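Local coordinates for histidinol dehydrogenase (Elizabethkingia anophelis NUHP1, PDB 6AN0), which probably catalyses the last step of histidine biosynthesis, the zinc-dependent, two-stage oxidation of L-histidinol to L-histidine with NAD(+), at residues H101-K105 and G384-D388; V144-I149 and L181-K185. All blocks are in the same frame, centred on the assembly; numbering follows the deposited sequence.

After several N-terminal helices the chain reaches helix 84-102, whose C-terminal part and the turn after it supply residues 101-105 of interaction 1. It then passes through strands 111-114 and 117-132 to helix 142-154, the home of residues 144-149. Interaction 2 closes a short loop of 31 intervening residues, which holds strand 158-163 and helix 173-181. Interaction 1 closes later, when the loop before strand 391-399 returns to helix 84-102 after 278 intervening residues. The short closure falls within the long one. The two contacts touch where V385 CG1 packs 4.0 Å from L147 CD2. Helix 142-154 carries one side of interaction 2 and also reaches interaction 1, where its L153 packs on H101 and L387.

Interaction 1: residues H101-K105 and G384-D388; sequences HASQK and GVSLD
H101 and A102 are helical, in the C-terminal part of helix 84-102. A type I beta turn from A102 to K105 follows, closed by a weak bond from K105 N to A102 O at 3.3 Å; before it, Q104 N bonds to H101 O at 3.2 Å. Residues 384-386 are extended loop, and a 3-10 segment begins at L387. The backbones come closest at H101 and L387, whose CA atoms lie 6.0 Å apart.

Q104 points its CA-to-CB bond toward the loop. With chi1 m and chi2 t, its side chain reaches the start of the 3-10 segment, where L387 N donates to Q104 OE1 at 2.8 Å and 165°. Water 1 accepts from Q104 NE2 at 3.0 Å and weakly bridges to V385 O at 3.5 Å. A side-chain amide takes up a backbone NH at the start of a 3-10 turn.

The contact ties the C-terminal part of helix 84-102 and the turn after it to the loop that leads into strand 391-399, at the subunit interface. D388 OD2 forms a salt bridge to K393 of the second subunit, and Q104 packs on R121 of that subunit. R121 and K393 belong to the pocket of a bound histidine.

L387, chi1 t and chi2 p, buries the most surface. Its CD2 lies 3.4 Å from K105 CG and 3.8 Å from H101 O. The H101 ring, chi1 m, turns its edge to the loop, with CD2 4.1 Å from S386 CA; its ND1 is bonded to I97 O. Water 2 lies 2.7 Å from Q104 O and 2.8 Å from D388 OD1.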
loop_
_atom_site.group_PDB
_atom_site.type_symbol
_atom_site.label_atom_id
_atom_site.label_comp_id
_atom_site.label_asym_id
_atom_site.label_seq_id
_atom_site.Cartn_x
_atom_site.Cartn_y
_atom_site.Cartn_z
ATOM N N HIS A 101 1.254 -15.647 -10.294
ATOM C CA HIS A 101 1.950 -14.458 -9.799
ATOM C C HIS A 101 3.100 -14.053 -10.705
ATOM O O HIS A 101 3.421 -12.860 -10.795
ATOM C CB HIS A 101 2.439 -14.676 -8.368
ATOM C CG HIS A 101 1.323 -14.663 -7.379
ATOM N ND1 HIS A 101 0.503 -15.752 -7.174
ATOM C CD2 HIS A 101 0.832 -13.666 -6.605
ATOM C CE1 HIS A 101 -0.427 -15.437 -6.286
ATOM N NE2 HIS A 101 -0.252 -14.176 -5.930
ATOM N N ALA A 102 3.721 -15.013 -11.393
ATOM C CA ALA A 102 4.766 -14.639 -12.336
ATOM C C ALA A 102 4.207 -13.799 -13.474
ATOM O O ALA A 102 4.922 -12.951 -14.021
ATOM C CB ALA A 102 5.459 -15.889 -12.886
ATOM N N SER A 103 2.932 -14.007 -13.837
ATOM C CA SER A 103 2.322 -13.272 -14.946
ATOM C C SER A 103 2.120 -11.800 -14.609
ATOM O O SER A 103 1.887 -10.992 -15.511
ATOM C CB SER A 103 0.977 -13.902 -15.337
ATOM O OG SER A 103 -0.044 -13.599 -14.376
ATOM N N GLN A 104 2.212 -11.434 -13.331
ATOM C CA GLN A 104 1.980 -10.061 -12.900
ATOM C C GLN A 104 3.194 -9.162 -13.108
ATOM O O GLN A 104 3.084 -7.944 -12.907
ATOM C CB GLN A 104 1.546 -10.052 -11.420
ATOM C CG GLN A 104 0.251 -10.863 -11.182
ATOM C CD GLN A 104 -0.075 -11.052 -9.702
ATOM O OE1 GLN A 104 0.704 -10.657 -8.830
ATOM N NE2 GLN A 104 -1.228 -11.656 -9.414
ATOM N N LYS A 105 4.331 -9.722 -13.520
ATOM C CA LYS A 105 5.510 -8.909 -13.794
ATOM C C LYS A 105 5.240 -8.020 -15.000
ATOM O O LYS A 105 4.680 -8.469 -15.999
ATOM C CB LYS A 105 6.730 -9.798 -14.071
ATOM C CG LYS A 105 7.125 -10.699 -12.901
ATOM C CD LYS A 105 8.421 -11.473 -13.165
ATOM C CE LYS A 105 8.833 -12.240 -11.917
ATOM N NZ LYS A 105 10.176 -12.879 -12.001
ATOM N N GLY A 384 -5.913 -7.620 -2.494
ATOM C CA GLY A 384 -5.256 -8.798 -1.961
ATOM C C GLY A 384 -3.762 -8.754 -2.220
ATOM O O GLY A 384 -3.272 -8.010 -3.077
ATOM N N VAL A 385 -3.016 -9.536 -1.440
ATOM C CA VAL A 385 -1.577 -9.638 -1.684
ATOM C C VAL A 385 -1.325 -10.104 -3.117
ATOM O O VAL A 385 -2.035 -10.970 -3.643
ATOM C CB VAL A 385 -0.928 -10.582 -0.657
ATOM C CG1 VAL A 385 0.515 -10.914 -1.049
ATOM C CG2 VAL A 385 -0.948 -9.926 0.735
ATOM N N SER A 386 -0.311 -9.525 -3.761
ATOM C CA SER A 386 0.087 -9.939 -5.112
ATOM C C SER A 386 1.577 -9.675 -5.274
ATOM O O SER A 386 2.265 -9.288 -4.326
ATOM C CB SER A 386 -0.732 -9.203 -6.183
ATOM O OG SER A 386 -0.333 -7.834 -6.275
ATOM N N LEU A 387 2.091 -9.890 -6.488
ATOM C CA LEU A 387 3.488 -9.551 -6.733
ATOM C C LEU A 387 3.768 -8.089 -6.377
ATOM O O LEU A 387 4.843 -7.769 -5.848
ATOM C CB LEU A 387 3.840 -9.825 -8.199
ATOM C CG LEU A 387 5.325 -9.721 -8.502
ATOM C CD1 LEU A 387 6.072 -10.841 -7.826
ATOM C CD2 LEU A 387 5.489 -9.786 -10.012
ATOM N N ASP A 388 2.799 -7.194 -6.651
ATOM C CA ASP A 388 2.924 -5.769 -6.333
ATOM C C ASP A 388 3.246 -5.515 -4.864
ATOM O O ASP A 388 3.813 -4.467 -4.524
ATOM C CB ASP A 388 1.620 -5.021 -6.630
ATOM C CG ASP A 388 1.125 -5.195 -8.054
ATOM O OD1 ASP A 388 1.626 -6.068 -8.787
ATOM O OD2 ASP A 388 0.198 -4.446 -8.424
HETATM O O HOH W 1 -2.435 -12.388 -6.795
HETATM O O HOH W 2 3.699 -6.535 -10.642
#

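Interaction 2: residues V144-I149 and L181-K185; sequences VLMLGI and LIGIK. With EDO (1,2-ethanediol), chain C.
A Schellman motif ends helix 173-181 in the beta-alpha-beta crossover from strand 158-163 to parallel strand 186-189, and I182 and I184, on either side of its glycine, pack on helix 142-154. G183 is the C-prime residue, with phi 89° and psi 14°. Its N bonds to N180 O, and I184 N bonds to A179 O. At these angles a CB on G183 would be jammed against the preceding carbonyl O. I182 is the first residue out of helical angles, at -97/14.

Residues 144-149 are regular helix, with G148 N bonded to V144 O at 2.8 Å and I149 N to L145 O at 3.1 Å. The closest CA pair is I149 and I182, 6.6 Å apart.

I182 fills most of the contact. Its chi1 is p and its chi2 t, which brings CD1 to 3.5 Å from V144 O, 3.6 Å from G148 CA and 3.9 Å from I149 N. I182 CG2 meets L145 CD2 at 3.8 Å and I149 CG1 at 3.9 Å. G148 makes room for this fit: an ideal CB there would lie 2.3 Å from I182 CD1, a clash. I184, chi1 m and chi2 t, brings its CD1 to 4.2 Å from G148 CA and 4.4 Å from V144 CG1. The side-chain contacts are all apolar. I182 O accepts from Q152 NE2 and, weakly, from O2 of a 1,2-ethanediol at 3.2 Å.

I184 and V144 rest on strand 158-163. V144 and L145 touch helix 173-181, and L145 and I149 pack on helix 84-102.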
loop_
_atom_site.group_PDB
_atom_site.type_symbol
_atom_site.label_atom_id
_atom_site.label_comp_id
_atom_site.label_asym_id
_atom_site.label_seq_id
_atom_site.Cartn_x
_atom_site.Cartn_y
_atom_site.Cartn_z
ATOM N N VAL A 144 1.722 -20.168 3.679
ATOM C CA VAL A 144 3.147 -20.137 3.358
ATOM C C VAL A 144 3.348 -20.012 1.850
ATOM O O VAL A 144 4.162 -19.206 1.382
ATOM C CB VAL A 144 3.857 -21.380 3.922
ATOM C CG1 VAL A 144 5.316 -21.384 3.500
ATOM C CG2 VAL A 144 3.722 -21.422 5.446
ATOM N N LEU A 145 2.608 -20.807 1.067
ATOM C CA LEU A 145 2.697 -20.690 -0.392
ATOM C C LEU A 145 2.268 -19.310 -0.872
ATOM O O LEU A 145 2.913 -18.720 -1.752
ATOM C CB LEU A 145 1.831 -21.755 -1.075
ATOM C CG LEU A 145 2.213 -23.216 -0.866
ATOM C CD1 LEU A 145 1.205 -24.125 -1.568
ATOM C CD2 LEU A 145 3.636 -23.469 -1.364
ATOM N N MET A 146 1.172 -18.786 -0.316
ATOM C CA MET A 146 0.582 -17.541 -0.808
ATOM C C MET A 146 1.501 -16.340 -0.601
ATOM O O MET A 146 1.434 -15.366 -1.364
ATOM C CB MET A 146 -0.751 -17.274 -0.098
ATOM C CG MET A 146 -1.844 -18.301 -0.375
ATOM S SD MET A 146 -2.346 -18.291 -2.113
ATOM C CE MET A 146 -3.335 -19.793 -2.219
ATOM N N LEU A 147 2.305 -16.351 0.455
ATOM C CA LEU A 147 3.178 -15.225 0.762
ATOM C C LEU A 147 4.616 -15.481 0.352
ATOM O O LEU A 147 5.290 -14.561 -0.123
ATOM C CB LEU A 147 3.127 -14.904 2.260
ATOM C CG LEU A 147 1.718 -14.604 2.771
ATOM C CD1 LEU A 147 1.743 -14.369 4.278
ATOM C CD2 LEU A 147 1.091 -13.396 2.060
ATOM N N GLY A 148 5.071 -16.730 0.473
ATOM C CA GLY A 148 6.452 -17.044 0.130
ATOM C C GLY A 148 6.719 -17.033 -1.367
ATOM O O GLY A 148 7.798 -16.630 -1.808
ATOM N N ILE A 149 5.757 -17.482 -2.169
ATOM C CA ILE A 149 6.020 -17.632 -3.603
ATOM C C ILE A 149 6.169 -16.258 -4.262
ATOM O O ILE A 149 7.142 -16.048 -5.010
ATOM C CB ILE A 149 4.942 -18.499 -4.290
ATOM C CG1 ILE A 149 5.154 -19.974 -3.923
ATOM C CG2 ILE A 149 4.999 -18.337 -5.826
ATOM C CD1 ILE A 149 4.111 -20.941 -4.502
ATOM N N LEU A 181 10.209 -26.082 0.897
ATOM C CA LEU A 181 9.953 -26.342 -0.523
ATOM C C LEU A 181 10.187 -25.102 -1.380
ATOM O O LEU A 181 10.782 -25.185 -2.461
ATOM C CB LEU A 181 8.516 -26.834 -0.714
ATOM C CG LEU A 181 8.031 -27.053 -2.158
ATOM C CD1 LEU A 181 8.810 -28.183 -2.834
ATOM C CD2 LEU A 181 6.525 -27.322 -2.209
ATOM N N ILE A 182 9.696 -23.947 -0.932
ATOM C CA ILE A 182 9.759 -22.739 -1.746
ATOM C C ILE A 182 10.968 -21.894 -1.358
ATOM O O ILE A 182 11.076 -20.721 -1.735
ATOM C CB ILE A 182 8.457 -21.934 -1.647
ATOM C CG1 ILE A 182 8.200 -21.462 -0.217
ATOM C CG2 ILE A 182 7.284 -22.763 -2.161
ATOM C CD1 ILE A 182 7.000 -20.568 -0.110
ATOM N N GLY A 183 11.891 -22.489 -0.610
ATOM C CA GLY A 183 13.205 -21.912 -0.408
ATOM C C GLY A 183 13.351 -20.971 0.764
ATOM O O GLY A 183 14.352 -20.245 0.833
ATOM N N ILE A 184 12.393 -20.946 1.682
ATOM C CA ILE A 184 12.539 -20.150 2.895
ATOM C C ILE A 184 13.448 -20.917 3.849
ATOM O O ILE A 184 13.138 -22.049 4.238
ATOM C CB ILE A 184 11.171 -19.854 3.530
ATOM C CG1 ILE A 184 10.307 -19.015 2.576
ATOM C CG2 ILE A 184 11.347 -19.151 4.869
ATOM C CD1 ILE A 184 8.889 -18.864 3.039
ATOM N N LYS A 185 14.589 -20.314 4.212
ATOM C CA LYS A 185 15.552 -20.968 5.086
ATOM C C LYS A 185 15.624 -20.376 6.485
ATOM O O LYS A 185 16.181 -21.020 7.377
ATOM C CB LYS A 185 16.957 -20.924 4.463
ATOM C CG LYS A 185 17.058 -21.654 3.134
ATOM C CD LYS A 185 16.801 -23.141 3.321
ATOM C CE LYS A 185 16.467 -23.822 2.003
ATOM N NZ LYS A 185 17.545 -23.640 1.000
HETATM C C1 EDO C . 9.018 -20.373 -6.074
HETATM O O1 EDO C . 9.571 -19.255 -6.780
HETATM C C2 EDO C . 9.739 -20.573 -4.748
HETATM O O2 EDO C . 11.048 -21.122 -4.952
#